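RNA-dependent RNA Polymerase (Bombyx mori cytoplasmic polyhedrosis virus, PDB 6TZ0) catalyses RNA-templated RNA synthesis, transcribing the double-stranded viral genome into plus strands and probably also making the complementary minus strands during replication. Local coordinates at residues W535-V548 / D680-H694. Residues are numbered along the deposited sequence; the frame is centred on the assembly and turned at random.
Sequences WTSQRNVLLSSIDV and DDIMEIFQGNENDTH
With its CG trans to the backbone N (chi1 -172°) and the chain straight beyond it, Gln687 reaches back past the start of strand 541-544 to Trp535, where OE1 meets the indole edge in its plane, 3.3 Å from CZ3, the amide standing nearly perpendicular to the ring. Its NE2 gives a weak hydrogen bond to Arg539 O; a long amide suits this partly exposed place, lying against the indole edge. Ile685 extends CG1 beside its own N (chi1 -62°), which brings CD1 to 3.7 Å from Trp535 CB, while CG2 lies above one indole face, toward its rim near CE3, and also packs on Val541 CG2. Beta-branched residues fit such extended backbone and fill this side together with Leu543.

The strands run antiparallel, with Leu542–Phe686 and Ser544–Glu684 as hydrogen-bonded pairs and Val541–Gln687 and Leu543–Ile685 as non-hydrogen-bonded ones; Leu542 N to Phe686 O is 2.7 Å. On the other face, Leu542 CD2 rests 3.7 Å from Thr693 CB, joining the sheet to helix 690-705. Thr693 OG1 bonds to Asn689 O, which satisfies the hydroxyl although it lies against the leucine. Small Ser544 lets its CB sit at the edge of the Phe686 ring. Farther along, Ile546 CG2 packs on Ile682 CB at 3.7 Å, and Val548 CG2 meets Ile682 CD1.

These are the central strands of the polymerase palm sheet, flanked by 672-677 and 711-716. This last packing probably helps to position Asp547, Val548, Asp680 and Asp681, which bind magnesium in this polymerase, although no ion is bound to this chain here.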
ATOM      1  N   TRP A 535       4.184  -1.731 -30.635  1.00 29.61           N
ATOM      2  CA  TRP A 535       5.364  -0.904 -30.842  1.00 29.61           C
ATOM      3  C   TRP A 535       6.658  -1.689 -30.945  1.00 29.61           C
ATOM      4  O   TRP A 535       7.701  -1.085 -31.205  1.00 29.61           O
ATOM      5  CB  TRP A 535       5.517   0.134 -29.731  1.00 29.61           C
ATOM      6  CG  TRP A 535       4.571   1.266 -29.834  1.00 29.61           C
ATOM      7  CD1 TRP A 535       3.470   1.484 -29.074  1.00 29.61           C
ATOM      8  CD2 TRP A 535       4.626   2.334 -30.779  1.00 29.61           C
ATOM      9  NE1 TRP A 535       2.839   2.634 -29.473  1.00 29.61           N
ATOM     10  CE2 TRP A 535       3.530   3.172 -30.525  1.00 29.61           C
ATOM     11  CE3 TRP A 535       5.498   2.661 -31.820  1.00 29.61           C
ATOM     12  CZ2 TRP A 535       3.283   4.318 -31.268  1.00 29.61           C
ATOM     13  CZ3 TRP A 535       5.252   3.796 -32.552  1.00 29.61           C
ATOM     14  CH2 TRP A 535       4.155   4.612 -32.274  1.00 29.61           C
ATOM     15  N   THR A 536       6.642  -2.998 -30.746  1.00 30.33           N
ATOM     16  CA  THR A 536       7.855  -3.764 -30.959  1.00 30.33           C
ATOM     17  C   THR A 536       7.851  -4.438 -32.327  1.00 30.33           C
ATOM     18  O   THR A 536       8.895  -4.915 -32.782  1.00 30.33           O
ATOM     19  CB  THR A 536       8.027  -4.786 -29.829  1.00 30.33           C
ATOM     20  OG1 THR A 536       7.588  -4.198 -28.603  1.00 30.33           O
ATOM     21  CG2 THR A 536       9.488  -5.062 -29.611  1.00 30.33           C
ATOM     22  N   SER A 537       6.709  -4.434 -33.013  1.00 29.89           N
ATOM     23  CA  SER A 537       6.608  -4.818 -34.416  1.00 29.89           C
ATOM     24  C   SER A 537       6.970  -3.687 -35.365  1.00 29.89           C
ATOM     25  O   SER A 537       6.864  -3.865 -36.581  1.00 29.89           O
ATOM     26  CB  SER A 537       5.191  -5.295 -34.736  1.00 29.89           C
ATOM     27  OG  SER A 537       4.874  -6.486 -34.047  1.00 29.89           O
ATOM     28  N   GLN A 538       7.379  -2.537 -34.847  1.00 30.10           N
ATOM     29  CA  GLN A 538       7.682  -1.380 -35.666  1.00 30.10           C
ATOM     30  C   GLN A 538       9.172  -1.317 -35.965  1.00 30.10           C
ATOM     31  O   GLN A 538       9.990  -1.997 -35.346  1.00 30.10           O
ATOM     32  CB  GLN A 538       7.235  -0.104 -34.965  1.00 30.10           C
ATOM     33  CG  GLN A 538       5.763  -0.093 -34.625  1.00 30.10           C
ATOM     34  CD  GLN A 538       4.893  -0.163 -35.845  1.00 30.10           C
ATOM     35  OE1 GLN A 538       5.170   0.481 -36.848  1.00 30.10           O
ATOM     36  NE2 GLN A 538       3.845  -0.970 -35.778  1.00 30.10           N
ATOM     37  N   ARG A 539       9.522  -0.473 -36.922  1.00 32.08           N
ATOM     38  CA  ARG A 539      10.900  -0.273 -37.326  1.00 32.08           C
ATOM     39  C   ARG A 539      11.313   1.167 -37.062  1.00 32.08           C
ATOM     40  O   ARG A 539      10.468   2.054 -36.926  1.00 32.08           O
ATOM     41  CB  ARG A 539      11.085  -0.637 -38.797  1.00 32.08           C
ATOM     42  CG  ARG A 539      10.162   0.091 -39.720  1.00 32.08           C
ATOM     43  CD  ARG A 539      10.334  -0.411 -41.124  1.00 32.08           C
ATOM     44  NE  ARG A 539      11.643  -0.057 -41.651  1.00 32.08           N
ATOM     45  CZ  ARG A 539      12.172  -0.589 -42.743  1.00 32.08           C
ATOM     46  NH1 ARG A 539      11.500  -1.504 -43.424  1.00 32.08           N
ATOM     47  NH2 ARG A 539      13.373  -0.208 -43.150  1.00 32.08           N
ATOM     48  N   ASN A 540      12.633   1.370 -37.004  1.00 29.54           N
ATOM     49  CA  ASN A 540      13.278   2.623 -36.587  1.00 29.54           C
ATOM     50  C   ASN A 540      12.772   3.088 -35.226  1.00 29.54           C
ATOM     51  O   ASN A 540      12.487   4.264 -35.010  1.00 29.54           O
ATOM     52  CB  ASN A 540      13.117   3.723 -37.636  1.00 29.54           C
ATOM     53  CG  ASN A 540      13.974   3.490 -38.856  1.00 29.54           C
ATOM     54  OD1 ASN A 540      15.126   3.085 -38.748  1.00 29.54           O
ATOM     55  ND2 ASN A 540      13.414   3.750 -40.026  1.00 29.54           N
ATOM     56  N   VAL A 541      12.680   2.152 -34.292  1.00 29.06           N
ATOM     57  CA  VAL A 541      12.118   2.414 -32.977  1.00 29.06           C
ATOM     58  C   VAL A 541      13.175   2.105 -31.920  1.00 29.06           C
ATOM     59  O   VAL A 541      13.942   1.145 -32.048  1.00 29.06           O
ATOM     60  CB  VAL A 541      10.804   1.618 -32.771  1.00 29.06           C
ATOM     61  CG1 VAL A 541      11.015   0.110 -32.812  1.00 29.06           C
ATOM     62  CG2 VAL A 541      10.111   2.026 -31.509  1.00 29.06           C
ATOM     63  N   LEU A 542      13.273   2.975 -30.920  1.00 29.20           N
ATOM     64  CA  LEU A 542      14.191   2.798 -29.804  1.00 29.20           C
ATOM     65  C   LEU A 542      13.384   2.608 -28.531  1.00 29.20           C
ATOM     66  O   LEU A 542      12.614   3.491 -28.141  1.00 29.20           O
ATOM     67  CB  LEU A 542      15.130   3.989 -29.658  1.00 29.20           C
ATOM     68  CG  LEU A 542      16.115   3.816 -28.507  1.00 29.20           C
ATOM     69  CD1 LEU A 542      17.015   2.634 -28.765  1.00 29.20           C
ATOM     70  CD2 LEU A 542      16.935   5.059 -28.284  1.00 29.20           C
ATOM     71  N   LEU A 543      13.566   1.467 -27.889  1.00 30.82           N
ATOM     72  CA  LEU A 543      12.823   1.109 -26.696  1.00 30.82           C
ATOM     73  C   LEU A 543      13.642   1.484 -25.471  1.00 30.82           C
ATOM     74  O   LEU A 543      14.871   1.380 -25.483  1.00 30.82           O
ATOM     75  CB  LEU A 543      12.517  -0.386 -26.711  1.00 30.82           C
ATOM     76  CG  LEU A 543      11.717  -0.805 -27.946  1.00 30.82           C
ATOM     77  CD1 LEU A 543      11.594  -2.299 -28.047  1.00 30.82           C
ATOM     78  CD2 LEU A 543      10.341  -0.177 -27.953  1.00 30.82           C
ATOM     79  N   SER A 544      12.968   1.940 -24.418  1.00 31.75           N
ATOM     80  CA  SER A 544      13.660   2.377 -23.209  1.00 31.75           C
ATOM     81  C   SER A 544      12.871   1.939 -21.984  1.00 31.75           C
ATOM     82  O   SER A 544      11.823   2.514 -21.679  1.00 31.75           O
ATOM     83  CB  SER A 544      13.866   3.889 -23.205  1.00 31.75           C
ATOM     84  OG  SER A 544      14.532   4.311 -22.030  1.00 31.75           O
ATOM     85  N   SER A 545      13.377   0.926 -21.285  1.00 34.99           N
ATOM     86  CA  SER A 545      12.838   0.523 -19.989  1.00 34.99           C
ATOM     87  C   SER A 545      13.701   1.122 -18.883  1.00 34.99           C
ATOM     88  O   SER A 545      14.395   0.425 -18.151  1.00 34.99           O
ATOM     89  CB  SER A 545      12.782  -0.996 -19.881  1.00 34.99           C
ATOM     90  OG  SER A 545      11.943  -1.550 -20.868  1.00 34.99           O
ATOM     91  N   ILE A 546      13.653   2.451 -18.789  1.00 37.28           N
ATOM     92  CA  ILE A 546      14.482   3.180 -17.836  1.00 37.28           C
ATOM     93  C   ILE A 546      14.038   2.862 -16.411  1.00 37.28           C
ATOM     94  O   ILE A 546      12.839   2.825 -16.103  1.00 37.28           O
ATOM     95  CB  ILE A 546      14.449   4.688 -18.153  1.00 37.28           C
ATOM     96  CG1 ILE A 546      15.315   5.494 -17.185  1.00 37.28           C
ATOM     97  CG2 ILE A 546      13.035   5.224 -18.274  1.00 37.28           C
ATOM     98  CD1 ILE A 546      16.768   5.237 -17.347  1.00 37.28           C
ATOM     99  N   ASP A 547      15.007   2.566 -15.550  1.00 39.43           N
ATOM    100  CA  ASP A 547      14.745   2.072 -14.204  1.00 39.43           C
ATOM    101  C   ASP A 547      15.360   3.029 -13.195  1.00 39.43           C
ATOM    102  O   ASP A 547      16.557   3.324 -13.266  1.00 39.43           O
ATOM    103  CB  ASP A 547      15.318   0.666 -14.023  1.00 39.43           C
ATOM    104  CG  ASP A 547      14.791  -0.032 -12.784  1.00 39.43           C
ATOM    105  OD1 ASP A 547      13.944   0.543 -12.068  1.00 39.43           O
ATOM    106  OD2 ASP A 547      15.231  -1.168 -12.522  1.00 39.43           O
ATOM    107  N   VAL A 548      14.547   3.492 -12.252  1.00 37.58           N
ATOM    108  CA  VAL A 548      15.001   4.353 -11.169  1.00 37.58           C
ATOM    109  C   VAL A 548      15.205   3.484  -9.939  1.00 37.58           C
ATOM    110  O   VAL A 548      14.244   2.933  -9.394  1.00 37.58           O
ATOM    111  CB  VAL A 548      13.998   5.479 -10.884  1.00 37.58           C
ATOM    112  CG1 VAL A 548      14.492   6.334  -9.735  1.00 37.58           C
ATOM    113  CG2 VAL A 548      13.761   6.309 -12.129  1.00 37.58           C
ATOM    114  N   ASP A 680       7.506   4.301 -10.311  1.00 38.61           N
ATOM    115  CA  ASP A 680       8.830   3.674 -10.337  1.00 38.61           C
ATOM    116  C   ASP A 680       9.060   2.832 -11.602  1.00 38.61           C
ATOM    117  O   ASP A 680      10.182   2.369 -11.826  1.00 38.61           O
ATOM    118  CB  ASP A 680       9.101   2.820  -9.082  1.00 38.61           C
ATOM    119  CG  ASP A 680      10.578   2.683  -8.765  1.00 38.61           C
ATOM    120  OD1 ASP A 680      11.393   3.349  -9.429  1.00 38.61           O
ATOM    121  OD2 ASP A 680      10.922   1.898  -7.860  1.00 38.61           O
ATOM    122  N   ASP A 681       8.053   2.655 -12.458  1.00 36.90           N
ATOM    123  CA  ASP A 681       8.180   1.959 -13.736  1.00 36.90           C
ATOM    124  C   ASP A 681       7.867   2.932 -14.856  1.00 36.90           C
ATOM    125  O   ASP A 681       6.709   3.311 -15.042  1.00 36.90           O
ATOM    126  CB  ASP A 681       7.246   0.755 -13.824  1.00 36.90           C
ATOM    127  CG  ASP A 681       7.790  -0.459 -13.128  1.00 36.90           C
ATOM    128  OD1 ASP A 681       9.027  -0.624 -13.095  1.00 36.90           O
ATOM    129  OD2 ASP A 681       6.980  -1.260 -12.620  1.00 36.90           O
ATOM    130  N   ILE A 682       8.884   3.312 -15.616  1.00 33.52           N
ATOM    131  CA  ILE A 682       8.725   4.170 -16.781  1.00 33.52           C
ATOM    132  C   ILE A 682       9.002   3.311 -18.006  1.00 33.52           C
ATOM    133  O   ILE A 682       9.909   2.473 -17.989  1.00 33.52           O
ATOM    134  CB  ILE A 682       9.671   5.391 -16.740  1.00 33.52           C
ATOM    135  CG1 ILE A 682       9.586   6.135 -15.412  1.00 33.52           C
ATOM    136  CG2 ILE A 682       9.362   6.376 -17.851  1.00 33.52           C
ATOM    137  CD1 ILE A 682      10.713   5.808 -14.451  1.00 33.52           C
ATOM    138  N   MET A 683       8.209   3.496 -19.057  1.00 32.07           N
ATOM    139  CA  MET A 683       8.415   2.798 -20.324  1.00 32.07           C
ATOM    140  C   MET A 683       8.363   3.816 -21.457  1.00 32.07           C
ATOM    141  O   MET A 683       7.280   4.242 -21.851  1.00 32.07           O
ATOM    142  CB  MET A 683       7.367   1.717 -20.521  1.00 32.07           C
ATOM    143  CG  MET A 683       7.568   0.921 -21.773  1.00 32.07           C
ATOM    144  SD  MET A 683       6.306  -0.322 -22.023  1.00 32.07           S
ATOM    145  CE  MET A 683       4.939   0.692 -22.546  1.00 32.07           C
ATOM    146  N   GLU A 684       9.516   4.182 -21.997  1.00 32.70           N
ATOM    147  CA  GLU A 684       9.608   5.181 -23.052  1.00 32.70           C
ATOM    148  C   GLU A 684       9.829   4.516 -24.401  1.00 32.70           C
ATOM    149  O   GLU A 684      10.643   3.600 -24.528  1.00 32.70           O
ATOM    150  CB  GLU A 684      10.747   6.155 -22.767  1.00 32.70           C
ATOM    151  CG  GLU A 684      10.520   6.999 -21.543  1.00 32.70           C
ATOM    152  CD  GLU A 684      11.712   7.855 -21.213  1.00 32.70           C
ATOM    153  OE1 GLU A 684      12.774   7.658 -21.834  1.00 32.70           O
ATOM    154  OE2 GLU A 684      11.594   8.731 -20.335  1.00 32.70           O
ATOM    155  N   ILE A 685       9.103   4.986 -25.409  1.00 29.93           N
ATOM    156  CA  ILE A 685       9.239   4.500 -26.777  1.00 29.93           C
ATOM    157  C   ILE A 685       9.529   5.693 -27.677  1.00 29.93           C
ATOM    158  O   ILE A 685       8.716   6.619 -27.771  1.00 29.93           O
ATOM    159  CB  ILE A 685       7.983   3.751 -27.243  1.00 29.93           C
ATOM    160  CG1 ILE A 685       7.749   2.514 -26.382  1.00 29.93           C
ATOM    161  CG2 ILE A 685       8.139   3.310 -28.668  1.00 29.93           C
ATOM    162  CD1 ILE A 685       6.402   1.896 -26.566  1.00 29.93           C
ATOM    163  N   PHE A 686      10.684   5.669 -28.334  1.00 29.07           N
ATOM    164  CA  PHE A 686      11.112   6.714 -29.254  1.00 29.07           C
ATOM    165  C   PHE A 686      11.130   6.151 -30.666  1.00 29.07           C
ATOM    166  O   PHE A 686      11.454   4.980 -30.862  1.00 29.07           O
ATOM    167  CB  PHE A 686      12.512   7.213 -28.894  1.00 29.07           C
ATOM    168  CG  PHE A 686      12.628   7.749 -27.508  1.00 29.07           C
ATOM    169  CD1 PHE A 686      12.219   9.036 -27.207  1.00 29.07           C
ATOM    170  CD2 PHE A 686      13.153   6.966 -26.500  1.00 29.07           C
ATOM    171  CE1 PHE A 686      12.329   9.525 -25.925  1.00 29.07           C
ATOM    172  CE2 PHE A 686      13.271   7.452 -25.219  1.00 29.07           C
ATOM    173  CZ  PHE A 686      12.859   8.736 -24.935  1.00 29.07           C
ATOM    174  N   GLN A 687      10.804   6.974 -31.657  1.00 29.99           N
ATOM    175  CA  GLN A 687      10.856   6.532 -33.047  1.00 29.99           C
ATOM    176  C   GLN A 687      11.483   7.606 -33.919  1.00 29.99           C
ATOM    177  O   GLN A 687      11.054   8.761 -33.891  1.00 29.99           O
ATOM    178  CB  GLN A 687       9.464   6.178 -33.578  1.00 29.99           C
ATOM    179  CG  GLN A 687       9.483   5.536 -34.952  1.00 29.99           C
ATOM    180  CD  GLN A 687       8.121   5.082 -35.420  1.00 29.99           C
ATOM    181  OE1 GLN A 687       7.110   5.364 -34.787  1.00 29.99           O
ATOM    182  NE2 GLN A 687       8.092   4.341 -36.518  1.00 29.99           N
ATOM    183  N   GLY A 688      12.478   7.213 -34.711  1.00 31.35           N
ATOM    184  CA  GLY A 688      13.138   8.122 -35.626  1.00 31.35           C
ATOM    185  C   GLY A 688      14.494   7.613 -36.059  1.00 31.35           C
ATOM    186  O   GLY A 688      14.653   6.419 -36.317  1.00 31.35           O
ATOM    187  N   ASN A 689      15.473   8.504 -36.172  1.00 37.58           N
ATOM    188  CA  ASN A 689      16.845   8.106 -36.436  1.00 37.58           C
ATOM    189  C   ASN A 689      17.541   7.755 -35.134  1.00 37.58           C
ATOM    190  O   ASN A 689      17.051   8.056 -34.049  1.00 37.58           O
ATOM    191  CB  ASN A 689      17.611   9.221 -37.139  1.00 37.58           C
ATOM    192  CG  ASN A 689      17.217   9.370 -38.587  1.00 37.58           C
ATOM    193  OD1 ASN A 689      17.104   8.383 -39.315  1.00 37.58           O
ATOM    194  ND2 ASN A 689      16.982  10.608 -39.014  1.00 37.58           N
ATOM    195  N   GLU A 690      18.708   7.125 -35.248  1.00 39.41           N
ATOM    196  CA  GLU A 690      19.455   6.767 -34.049  1.00 39.41           C
ATOM    197  C   GLU A 690      20.015   7.996 -33.349  1.00 39.41           C
ATOM    198  O   GLU A 690      20.118   8.011 -32.116  1.00 39.41           O
ATOM    199  CB  GLU A 690      20.576   5.789 -34.392  1.00 39.41           C
ATOM    200  CG  GLU A 690      20.081   4.424 -34.823  1.00 39.41           C
ATOM    201  CD  GLU A 690      21.209   3.451 -35.078  1.00 39.41           C
ATOM    202  OE1 GLU A 690      22.381   3.872 -35.005  1.00 39.41           O
ATOM    203  OE2 GLU A 690      20.924   2.267 -35.354  1.00 39.41           O
ATOM    204  N   ASN A 691      20.332   9.043 -34.112  1.00 38.78           N
ATOM    205  CA  ASN A 691      20.864  10.268 -33.530  1.00 38.78           C
ATOM    206  C   ASN A 691      19.821  10.984 -32.685  1.00 38.78           C
ATOM    207  O   ASN A 691      20.090  11.346 -31.532  1.00 38.78           O
ATOM    208  CB  ASN A 691      21.364  11.179 -34.641  1.00 38.78           C
ATOM    209  CG  ASN A 691      22.562  10.610 -35.349  1.00 38.78           C
ATOM    210  OD1 ASN A 691      23.495  10.114 -34.719  1.00 38.78           O
ATOM    211  ND2 ASN A 691      22.535  10.652 -36.674  1.00 38.78           N
ATOM    212  N   ASP A 692      18.620  11.170 -33.231  1.00 37.77           N
ATOM    213  CA  ASP A 692      17.573  11.898 -32.530  1.00 37.77           C
ATOM    214  C   ASP A 692      17.052  11.120 -31.333  1.00 37.77           C
ATOM    215  O   ASP A 692      16.819  11.704 -30.267  1.00 37.77           O
ATOM    216  CB  ASP A 692      16.427  12.204 -33.486  1.00 37.77           C
ATOM    217  CG  ASP A 692      16.836  13.131 -34.604  1.00 37.77           C
ATOM    218  OD1 ASP A 692      17.767  13.935 -34.403  1.00 37.77           O
ATOM    219  OD2 ASP A 692      16.224  13.053 -35.688  1.00 37.77           O
ATOM    220  N   THR A 693      16.876   9.804 -31.492  1.00 33.23           N
ATOM    221  CA  THR A 693      16.407   8.976 -30.388  1.00 33.23           C
ATOM    222  C   THR A 693      17.437   8.897 -29.273  1.00 33.23           C
ATOM    223  O   THR A 693      17.075   8.952 -28.090  1.00 33.23           O
ATOM    224  CB  THR A 693      16.036   7.580 -30.886  1.00 33.23           C
ATOM    225  OG1 THR A 693      17.133   7.016 -31.608  1.00 33.23           O
ATOM    226  CG2 THR A 693      14.810   7.621 -31.766  1.00 33.23           C
ATOM    227  N   HIS A 694      18.724   8.818 -29.624  1.00 33.72           N
ATOM    228  CA  HIS A 694      19.756   8.810 -28.594  1.00 33.72           C
ATOM    229  C   HIS A 694      19.839  10.152 -27.877  1.00 33.72           C
ATOM    230  O   HIS A 694      19.988  10.187 -26.652  1.00 33.72           O
ATOM    231  CB  HIS A 694      21.101   8.425 -29.205  1.00 33.72           C
ATOM    232  CG  HIS A 694      22.223   8.368 -28.214  1.00 33.72           C
ATOM    233  ND1 HIS A 694      22.308   7.396 -27.241  1.00 33.72           N
ATOM    234  CD2 HIS A 694      23.318   9.147 -28.063  1.00 33.72           C
ATOM    235  CE1 HIS A 694      23.399   7.588 -26.523  1.00 33.72           C
ATOM    236  NE2 HIS A 694      24.032   8.643 -27.004  1.00 33.72           N
TER